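Local structure of aminotransferase class-III (Ochrobactrum anthropi, 5GHG) at residues Q245-L248 against K249-D252; V235-K238 against T239-E242; E196-F199 against A200-L203; E99-V102 against S103-P106; A335-N338 against L339-E343. The protein probably transfers amino groups between amines and keto compounds with the help of pyridoxal phosphate, as a homodimeric class-III omega-transaminase of fold type I. The protein carries 1 engineered substitution. All coordinates share one frame; numbering follows the deposited sequence.

Contact 1: Q245-L248 against K249-D252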
# COMPACT_ATOMS: atom_id res chain seq x y z
N GLN B 245 10.66 5.93 -27.97
CA GLN B 245 11.98 5.66 -27.40
C GLN B 245 13.07 6.49 -28.08
O GLN B 245 14.01 6.94 -27.41
CB GLN B 245 12.29 4.17 -27.46
CG GLN B 245 11.48 3.35 -26.45
CD GLN B 245 11.75 1.88 -26.51
OE1 GLN B 245 12.49 1.34 -25.68
NE2 GLN B 245 11.14 1.19 -27.48
N ALA B 246 12.93 6.74 -29.38
CA ALA B 246 13.88 7.62 -30.07
C ALA B 246 13.88 9.02 -29.46
O ALA B 246 14.95 9.61 -29.27
CB ALA B 246 13.54 7.69 -31.56
N VAL B 247 12.69 9.57 -29.16
CA VAL B 247 12.60 10.87 -28.50
C VAL B 247 13.24 10.83 -27.13
O VAL B 247 14.06 11.70 -26.77
CB VAL B 247 11.13 11.32 -28.41
CG1 VAL B 247 11.01 12.60 -27.61
CG2 VAL B 247 10.53 11.50 -29.81
N LEU B 248 12.86 9.85 -26.30
CA LEU B 248 13.40 9.78 -24.95
C LEU B 248 14.92 9.70 -24.98
O LEU B 248 15.60 10.37 -24.19
CB LEU B 248 12.81 8.58 -24.20
CG LEU B 248 11.29 8.61 -24.04
CD1 LEU B 248 10.81 7.35 -23.28
CD2 LEU B 248 10.83 9.87 -23.32
N LYS B 249 15.48 8.87 -25.86
CA LYS B 249 16.92 8.70 -25.92
C LYS B 249 17.61 10.01 -26.30
O LYS B 249 18.69 10.33 -25.78
CB LYS B 249 17.26 7.58 -26.89
CG LYS B 249 18.72 7.16 -26.88
CD LYS B 249 18.88 5.80 -27.54
CE LYS B 249 20.00 5.81 -28.57
NZ LYS B 249 21.33 6.08 -27.94
N ARG B 250 16.97 10.79 -27.18
CA ARG B 250 17.53 12.06 -27.63
C ARG B 250 17.74 13.04 -26.48
O ARG B 250 18.63 13.89 -26.55
CB ARG B 250 16.61 12.66 -28.69
CG ARG B 250 17.04 14.03 -29.24
CD ARG B 250 16.09 14.44 -30.38
NE ARG B 250 16.01 13.38 -31.39
CZ ARG B 250 14.91 12.99 -32.01
NH1 ARG B 250 13.75 13.56 -31.74
NH2 ARG B 250 14.98 12.00 -32.89
N TYR B 251 16.93 12.95 -25.43
CA TYR B 251 17.02 13.89 -24.31
C TYR B 251 17.47 13.22 -23.02
O TYR B 251 17.37 13.83 -21.95
CB TYR B 251 15.67 14.59 -24.13
CG TYR B 251 15.27 15.37 -25.34
CD1 TYR B 251 15.86 16.61 -25.63
CD2 TYR B 251 14.31 14.88 -26.21
CE1 TYR B 251 15.49 17.32 -26.75
CE2 TYR B 251 13.93 15.58 -27.35
CZ TYR B 251 14.52 16.80 -27.61
OH TYR B 251 14.13 17.50 -28.73
N ASP B 252 17.94 11.97 -23.09
CA ASP B 252 18.45 11.24 -21.93
C ASP B 252 17.41 11.10 -20.83
O ASP B 252 17.72 11.25 -19.65
CB ASP B 252 19.73 11.91 -21.39
CG ASP B 252 20.84 11.99 -22.42
OD1 ASP B 252 20.97 11.05 -23.24
OD2 ASP B 252 21.60 12.98 -22.41
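Lys249 N donates to Gln245 O at 2.9 Å and Arg250 N to Ala246 O at 3.1 Å, the last regular i to i+4 bonds of helix 240-250 before the chain turns out of it. Tyr251 N then splits itself between a weak bond to Val247 O and a bond of 3.2 Å to Leu248 O. Asp252, with positive phi (59°), is the C-prime residue of a Schellman motif that ends the helix, and its N bonds back to Lys249 O. Among the side chains, Tyr251 has CG anti to its carbonyl carbon (chi1 -60°), which swings the ring back along the helix; its CD2 comes to 3.2 Å from Val247 O, and CE2 meets Val247 CG1 at 4.2 Å. Arg250 CG lies over one face of that ring, toward the rim, while its guanidinium has Ala246 O over one face. Both polar ends converge on Glu208: Arg250 NH1 as a salt bridge, Tyr251 OH as a hydrogen bond. Replacing Tyr251 with an alanine would probably leave Glu208 with one partner fewer and strip Val247 of its aromatic neighbour. Val247 and Tyr251 pack on Ile211 of helix 196-214, whereas Leu248 rests on Leu255 of strand 254-258, so this end of the beta-alpha-beta unit 219-224, 240-250, 254-258 is held between helix and sheet.

Contact 2: V235-K238 against T239-E242; sequences VPPK and TYWE
Lys238 and Thr239 sit at the centre of a type II beta turn, Pro237 to Tyr240, that leads the chain into helix 240-250. The turn is closed by Tyr240 N donating to Pro237 O at 3.1 Å. Thr239 holds the N-cap position, yet its hydroxyl makes no capping bond: OG1 stands between the backbone N and the carbonyl carbon (chi1 73°), and its partner is Lys243 NZ. Phi is positive at Thr239 (81°), as the third position of such a turn requires. A valine here would probably leave Lys243 NZ without this oxygen. The Thr239 side chain also packs against Ala200 of helix 196-214, and Lys238 N bonds to Glu196 of the same helix. Tyr240 carries the apolar side of the contact. Its CB meets Pro237 CD at 3.9 Å, and its CD2 meets Pro236 CB at 3.7 Å, while its OH bonds to Arg147. Farther round, Pro236 CG reaches Trp241 CD1 at 3.8 Å, and Tyr240 CE2 lies over the centre of one face of the indole. The Trp241 side chain is about 11 Å from the bound PMP. One water ties turn to helix, donating to Pro237 O at 3.1 Å and accepting from Trp241 N at 3.1 Å.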
# COMPACT_ATOMS: atom_id res chain seq x y z
N VAL B 235 -4.21 -0.61 -26.89
CA VAL B 235 -3.02 -1.12 -27.57
C VAL B 235 -2.46 0.04 -28.38
O VAL B 235 -3.21 0.67 -29.15
CB VAL B 235 -3.34 -2.34 -28.45
CG1 VAL B 235 -2.08 -2.87 -29.11
CG2 VAL B 235 -4.04 -3.43 -27.63
N PRO B 236 -1.19 0.38 -28.24
CA PRO B 236 -0.65 1.54 -28.94
C PRO B 236 -0.52 1.23 -30.42
O PRO B 236 -0.45 0.06 -30.81
CB PRO B 236 0.73 1.75 -28.30
CG PRO B 236 1.14 0.36 -27.85
CD PRO B 236 -0.16 -0.32 -27.43
N PRO B 237 -0.50 2.25 -31.28
CA PRO B 237 -0.37 1.99 -32.71
C PRO B 237 1.00 1.42 -33.04
O PRO B 237 1.96 1.56 -32.27
CB PRO B 237 -0.60 3.37 -33.34
CG PRO B 237 -0.22 4.33 -32.28
CD PRO B 237 -0.56 3.69 -30.98
N LYS B 238 1.09 0.74 -34.17
CA LYS B 238 2.38 0.24 -34.58
C LYS B 238 3.35 1.40 -34.79
O LYS B 238 2.96 2.48 -35.28
CB LYS B 238 2.27 -0.63 -35.84
CG LYS B 238 1.50 -0.03 -36.98
CD LYS B 238 1.53 -1.00 -38.18
CE LYS B 238 0.93 -0.38 -39.46
NZ LYS B 238 -0.55 -0.21 -39.35
N THR B 239 4.60 1.19 -34.39
CA THR B 239 5.72 2.12 -34.42
C THR B 239 5.71 3.10 -33.25
O THR B 239 6.68 3.84 -33.08
CB THR B 239 5.84 2.92 -35.74
OG1 THR B 239 4.82 3.92 -35.84
CG2 THR B 239 5.78 1.97 -36.95
N TYR B 240 4.66 3.12 -32.43
CA TYR B 240 4.61 4.07 -31.32
C TYR B 240 5.82 3.93 -30.40
O TYR B 240 6.52 4.91 -30.12
CB TYR B 240 3.32 3.86 -30.52
CG TYR B 240 3.25 4.65 -29.23
CD1 TYR B 240 2.82 5.98 -29.24
CD2 TYR B 240 3.60 4.08 -28.01
CE1 TYR B 240 2.71 6.70 -28.08
CE2 TYR B 240 3.49 4.80 -26.81
CZ TYR B 240 3.05 6.10 -26.85
OH TYR B 240 2.93 6.86 -25.70
N TRP B 241 6.05 2.74 -29.89
CA TRP B 241 7.10 2.59 -28.89
C TRP B 241 8.49 2.83 -29.47
O TRP B 241 9.38 3.35 -28.78
CB TRP B 241 7.01 1.23 -28.20
CG TRP B 241 6.00 1.27 -27.07
CD1 TRP B 241 4.81 0.60 -26.99
CD2 TRP B 241 6.10 2.05 -25.87
NE1 TRP B 241 4.17 0.91 -25.81
CE2 TRP B 241 4.94 1.80 -25.11
CE3 TRP B 241 7.06 2.93 -25.37
CZ2 TRP B 241 4.72 2.39 -23.85
CZ3 TRP B 241 6.83 3.52 -24.10
CH2 TRP B 241 5.67 3.26 -23.39
N GLU B 242 8.70 2.49 -30.74
CA GLU B 242 9.97 2.80 -31.39
C GLU B 242 10.18 4.31 -31.49
O GLU B 242 11.23 4.83 -31.13
CB GLU B 242 10.03 2.15 -32.77
CG GLU B 242 11.23 2.54 -33.59
CD GLU B 242 11.15 2.04 -35.03
OE1 GLU B 242 11.89 2.58 -35.88
OE2 GLU B 242 10.36 1.12 -35.32
O HOH W 1 4.23 0.33 -30.48

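Contact 3: E196-F199 against A200-L203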
# COMPACT_ATOMS: atom_id res chain seq x y z
N GLU B 196 -2.66 4.85 -38.87
CA GLU B 196 -2.16 4.40 -37.58
C GLU B 196 -0.71 4.84 -37.36
O GLU B 196 -0.36 5.36 -36.29
CB GLU B 196 -2.30 2.88 -37.46
CG GLU B 196 -1.84 2.26 -36.16
CD GLU B 196 -2.00 0.74 -36.17
OE1 GLU B 196 -1.22 0.04 -35.49
OE2 GLU B 196 -2.91 0.24 -36.86
N GLU B 197 0.15 4.64 -38.35
CA GLU B 197 1.54 5.02 -38.18
C GLU B 197 1.72 6.54 -38.17
O GLU B 197 2.62 7.05 -37.49
CB GLU B 197 2.43 4.38 -39.26
CG GLU B 197 2.57 2.87 -39.08
CD GLU B 197 3.66 2.26 -39.97
OE1 GLU B 197 3.75 1.01 -40.03
OE2 GLU B 197 4.43 3.03 -40.58
N GLN B 198 0.90 7.28 -38.90
CA GLN B 198 0.97 8.73 -38.83
C GLN B 198 0.57 9.20 -37.44
O GLN B 198 1.16 10.13 -36.89
CB GLN B 198 0.07 9.36 -39.90
CG GLN B 198 0.02 10.89 -39.88
CD GLN B 198 1.38 11.55 -40.02
OE1 GLN B 198 1.69 12.55 -39.32
NE2 GLN B 198 2.19 11.02 -40.90
N PHE B 199 -0.44 8.56 -36.85
CA PHE B 199 -0.86 8.89 -35.49
C PHE B 199 0.29 8.64 -34.50
O PHE B 199 0.51 9.44 -33.59
CB PHE B 199 -2.09 8.04 -35.16
CG PHE B 199 -2.54 8.13 -33.74
CD1 PHE B 199 -2.95 9.35 -33.20
CD2 PHE B 199 -2.63 6.99 -32.96
CE1 PHE B 199 -3.40 9.42 -31.89
CE2 PHE B 199 -3.08 7.07 -31.65
CZ PHE B 199 -3.46 8.26 -31.13
N ALA B 200 1.04 7.56 -34.69
CA ALA B 200 2.19 7.30 -33.84
C ALA B 200 3.25 8.38 -34.01
O ALA B 200 3.85 8.85 -33.02
CB ALA B 200 2.77 5.93 -34.16
N THR B 201 3.51 8.78 -35.24
CA THR B 201 4.43 9.89 -35.48
C THR B 201 3.95 11.15 -34.78
O THR B 201 4.74 11.85 -34.14
CB THR B 201 4.59 10.11 -36.99
OG1 THR B 201 5.31 9.02 -37.55
CG2 THR B 201 5.32 11.42 -37.29
N ARG B 202 2.65 11.46 -34.88
CA ARG B 202 2.15 12.66 -34.24
C ARG B 202 2.30 12.58 -32.71
O ARG B 202 2.61 13.58 -32.06
CB ARG B 202 0.68 12.92 -34.60
CG ARG B 202 0.08 14.06 -33.80
CD ARG B 202 -1.22 14.61 -34.40
NE ARG B 202 -2.32 13.64 -34.36
CZ ARG B 202 -3.17 13.49 -33.36
NH1 ARG B 202 -4.17 12.60 -33.44
NH2 ARG B 202 -3.03 14.23 -32.26
N LEU B 203 2.07 11.40 -32.12
CA LEU B 203 2.22 11.27 -30.67
C LEU B 203 3.66 11.49 -30.23
O LEU B 203 3.92 12.14 -29.21
CB LEU B 203 1.74 9.89 -30.20
CG LEU B 203 0.24 9.62 -30.25
CD1 LEU B 203 -0.04 8.13 -30.25
CD2 LEU B 203 -0.45 10.28 -29.09
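Phe199 is met by two side chains from the next turn of helix 196-214. Leu203 CD1 sits over one face as a CH-pi contact, 3.7 Å from the ring centroid, while Arg202 NH1 comes to the ring edge, 3.5 Å from Phe199 CD1. Ring and guanidinium planes stand 55° apart, so the arginine does not stack flat on the ring. With CG anti to the backbone N (chi1 173°), Phe199 leans along the helix toward both partners. Four backbone bonds run beneath: Ala200 N to Glu196 O, Thr201 N to Glu197 O, Arg202 N to Gln198 O at 2.8 Å, and Leu203 N to Phe199 O at 2.9 Å. The polar ends find their mates outside these two turns. Arg202 NE forms a salt bridge with Glu194 and NH2 another with Glu206, with a weak bond from NH1 to Glu189 O. Thr201 OG1 bonds to Lys243 NZ, which also makes a weak bond to Glu197 O. Glu196 OE1 accepts from Lys238 N. Carboxylates at two nitrogens of Arg202 probably fix how the guanidinium is turned, so the charge is matched by acids while its NH1 still borders the phenyl edge.

Contact 4: E99-V102 against S103-P106; sequences EKLV and SMAP
The C-terminal end of helix 93-104 is the setting here, where the chain tightens its last turn and runs out through Ala105 to Pro106. Lys100 O is the focus, accepting from both Met104 N at 3.0 Å and Ser103 OG at 2.8 Å. The two donors reach the oxygen from the same face of its carbonyl plane. Ser103 OG can do this because it stands between its own backbone N and carbonyl carbon (chi1 78°), which folds the hydroxyl back over the preceding turn. The hydroxyl proton is thus spent on Lys100 O, and a water donates to Ser103 OG at 2.7 Å; the same water takes a weak bond from Lys100 NZ, so lysine and serine are bridged at the surface. Ser103 N keeps the regular bond to Glu99 O. After that the pattern shortens: Ala105 N bonds to Val102 O at 3.2 Å, three residues back. Met104 lays its thioether across the aliphatic part of Lys100, and Met104 SD lies 3.9 Å from Lys100 CG; the lysine chain bends at chi2 and chi3 as it passes. Leu101 CD2 comes to 4.4 Å from Met104 SD. Outside the helix, Met104 packs on Phe264 and Leu270, and Val102 and Ala105 on Leu300 of strand 297-301. This is the C-terminal end of an alpha-helix, where i to i+4 bonding gives way to an i to i+3 bond and the chain leaves through Ala105 into Pro106.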
# COMPACT_ATOMS: atom_id res chain seq x y z
N GLU B 99 16.76 -12.37 -6.82
CA GLU B 99 17.66 -12.98 -7.78
C GLU B 99 16.88 -13.53 -8.99
O GLU B 99 17.27 -13.32 -10.14
CB GLU B 99 18.45 -14.10 -7.12
CG GLU B 99 19.53 -14.66 -8.02
CD GLU B 99 20.21 -15.89 -7.43
OE1 GLU B 99 20.04 -16.15 -6.21
OE2 GLU B 99 20.92 -16.58 -8.20
N LYS B 100 15.76 -14.21 -8.72
CA LYS B 100 14.94 -14.75 -9.80
C LYS B 100 14.42 -13.64 -10.72
O LYS B 100 14.44 -13.78 -11.95
CB LYS B 100 13.80 -15.56 -9.21
CG LYS B 100 12.76 -15.99 -10.19
CD LYS B 100 13.32 -17.04 -11.13
CE LYS B 100 13.63 -18.33 -10.37
NZ LYS B 100 14.16 -19.39 -11.29
N LEU B 101 13.95 -12.53 -10.14
CA LEU B 101 13.37 -11.47 -10.96
C LEU B 101 14.43 -10.79 -11.83
O LEU B 101 14.17 -10.46 -12.98
CB LEU B 101 12.67 -10.43 -10.10
CG LEU B 101 11.38 -10.90 -9.38
CD1 LEU B 101 10.80 -9.75 -8.55
CD2 LEU B 101 10.39 -11.42 -10.37
N VAL B 102 15.62 -10.54 -11.27
CA VAL B 102 16.69 -9.99 -12.07
C VAL B 102 17.01 -10.95 -13.22
O VAL B 102 17.15 -10.53 -14.37
CB VAL B 102 17.92 -9.68 -11.20
CG1 VAL B 102 19.14 -9.33 -12.06
CG2 VAL B 102 17.62 -8.52 -10.26
N SER B 103 17.09 -12.24 -12.93
CA SER B 103 17.46 -13.20 -13.96
C SER B 103 16.40 -13.31 -15.05
O SER B 103 16.72 -13.67 -16.18
CB SER B 103 17.71 -14.58 -13.34
OG SER B 103 16.50 -15.24 -13.04
N MET B 104 15.14 -13.00 -14.75
CA MET B 104 14.07 -13.07 -15.73
C MET B 104 13.89 -11.80 -16.55
O MET B 104 13.06 -11.79 -17.46
CB MET B 104 12.71 -13.34 -15.04
CG MET B 104 12.54 -14.68 -14.36
SD MET B 104 10.99 -14.58 -13.36
CE MET B 104 9.75 -14.65 -14.62
N ALA B 105 14.58 -10.73 -16.21
CA ALA B 105 14.24 -9.43 -16.77
C ALA B 105 14.41 -9.44 -18.30
O ALA B 105 15.35 -10.05 -18.82
CB ALA B 105 15.09 -8.32 -16.16
N PRO B 106 13.53 -8.76 -19.02
CA PRO B 106 13.65 -8.73 -20.49
C PRO B 106 14.84 -7.92 -20.99
O PRO B 106 15.19 -8.04 -22.16
CB PRO B 106 12.33 -8.08 -20.92
CG PRO B 106 12.02 -7.15 -19.78
CD PRO B 106 12.41 -7.93 -18.55
O HOH W 2 16.90 -17.64 -11.87

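Contact 5: A335-N338 against L339-E343; sequences ALEN and LAIIE
Asn338 and Ile342 meet one turn apart on helix 329-344, where Ile342 CD1 approaches the amide nitrogen, ND2, of Asn338 at 3.8 Å. Their side chains pass at a slant, a methyl against an amide. Asn338 CG is anti to the backbone N (chi1 179°), which carries the amide off the helix toward the loop that holds Gln288, Leu289 and Ser291. Nearby, Ile341 lays CD1 at 4.2 Å from Glu337 CG, so the acid's aliphatic part is lined by a branched side chain before its carboxylate turns off. Leu339 folds back over the previous turn, with CG 3.2 Å from Ala335 O. The backbone beneath is regular: Leu339 N to Ala335 O at 2.9 Å, Ala340 N to Leu336 O, Ile341 N to Glu337 O, and Ile342 N to Asn338 O, the last nearly straight at 172°. The next shell holds the polar groups. Asn338 OD1 accepts from Ser291 OG, and ND2 makes weak bonds to Gln288 O and Leu289 O, so a buried amide is engaged at both ends. Glu337 OE2 forms a salt bridge with Arg68 of helix 67-77. Around these, Leu336 and Leu339 pack on Leu97 of helix 93-104, Ile341 on Leu69 of helix 67-77, and Ile342 on Leu347 and Val348 of helix 347-363. This is a buried stretch of helix 329-344 packed against helices 67-77, 93-104 and 347-363, with regular i to i+4 bonding and one buried asparagine tied to a loop.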
# COMPACT_ATOMS: atom_id res chain seq x y z
N ALA B 335 5.21 -15.73 -4.04
CA ALA B 335 5.55 -15.27 -5.37
C ALA B 335 6.55 -16.23 -6.05
O ALA B 335 6.43 -16.51 -7.25
CB ALA B 335 6.10 -13.85 -5.33
N LEU B 336 7.53 -16.71 -5.29
CA LEU B 336 8.50 -17.65 -5.86
C LEU B 336 7.82 -18.92 -6.36
O LEU B 336 8.12 -19.41 -7.45
CB LEU B 336 9.56 -18.00 -4.83
CG LEU B 336 10.80 -17.13 -4.77
CD1 LEU B 336 11.53 -17.38 -3.44
CD2 LEU B 336 11.70 -17.41 -5.97
N GLU B 337 6.92 -19.48 -5.55
CA GLU B 337 6.22 -20.69 -5.96
C GLU B 337 5.26 -20.40 -7.11
O GLU B 337 5.08 -21.25 -8.00
CB GLU B 337 5.47 -21.30 -4.79
CG GLU B 337 4.70 -22.55 -5.14
CD GLU B 337 5.57 -23.79 -5.19
OE1 GLU B 337 6.78 -23.66 -4.93
OE2 GLU B 337 5.04 -24.88 -5.47
N ASN B 338 4.65 -19.22 -7.13
CA ASN B 338 3.80 -18.83 -8.26
C ASN B 338 4.62 -18.79 -9.56
O ASN B 338 4.19 -19.30 -10.61
CB ASN B 338 3.13 -17.49 -7.96
CG ASN B 338 2.26 -17.00 -9.10
OD1 ASN B 338 1.16 -17.52 -9.32
ND2 ASN B 338 2.72 -15.97 -9.80
N LEU B 339 5.81 -18.21 -9.51
CA LEU B 339 6.64 -18.14 -10.71
C LEU B 339 7.06 -19.54 -11.16
O LEU B 339 7.09 -19.84 -12.36
CB LEU B 339 7.85 -17.26 -10.47
CG LEU B 339 7.49 -15.80 -10.18
CD1 LEU B 339 8.72 -14.98 -9.90
CD2 LEU B 339 6.67 -15.20 -11.30
N ALA B 340 7.36 -20.41 -10.20
CA ALA B 340 7.71 -21.79 -10.50
C ALA B 340 6.57 -22.52 -11.20
O ALA B 340 6.80 -23.28 -12.14
CB ALA B 340 8.13 -22.53 -9.24
N ILE B 341 5.33 -22.28 -10.77
CA ILE B 341 4.18 -22.92 -11.40
C ILE B 341 4.04 -22.43 -12.83
O ILE B 341 3.86 -23.23 -13.76
CB ILE B 341 2.89 -22.66 -10.59
CG1 ILE B 341 2.95 -23.42 -9.25
CG2 ILE B 341 1.65 -23.10 -11.37
CD1 ILE B 341 1.88 -22.97 -8.24
N ILE B 342 4.12 -21.11 -13.03
CA ILE B 342 4.05 -20.53 -14.37
C ILE B 342 5.10 -21.15 -15.29
O ILE B 342 4.82 -21.49 -16.44
CB ILE B 342 4.21 -18.99 -14.28
CG1 ILE B 342 2.93 -18.39 -13.66
CG2 ILE B 342 4.48 -18.37 -15.63
CD1 ILE B 342 3.00 -16.89 -13.43
N GLU B 343 6.32 -21.34 -14.76
CA GLU B 343 7.41 -21.98 -15.49
C GLU B 343 7.13 -23.45 -15.77
O GLU B 343 7.21 -23.90 -16.92
CB GLU B 343 8.70 -21.89 -14.66
CG GLU B 343 9.69 -20.87 -15.10
CD GLU B 343 10.79 -20.70 -14.05
OE1 GLU B 343 11.19 -21.75 -13.45
OE2 GLU B 343 11.22 -19.54 -13.82

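In the fold
Along the chain the order is contact 4, contact 3, contact 2, contact 1, contact 5. Contacts 1 and 2 share helix 240-250, at its end and its start, with centres about 15 Å apart. Contact 3, on helix 196-214, touches contact 2, their centres about 8 Å apart: Lys238 NZ makes a salt bridge to Glu196 OE2 at 3.5 Å. Contacts 4 and 5 form a second group, centres about 13 Å apart, where Leu101 CD2 meets Leu339 CD1 at 4.0 Å. Contacts 3 and 5, centres about 39 Å apart, lie on opposite sides of the chain's centre. Contacts 1 and 4 pack on strands 254-258 and 297-301 of the same seven-stranded mixed sheet, consistent with helices flanking the sheet of the PLP-binding domain.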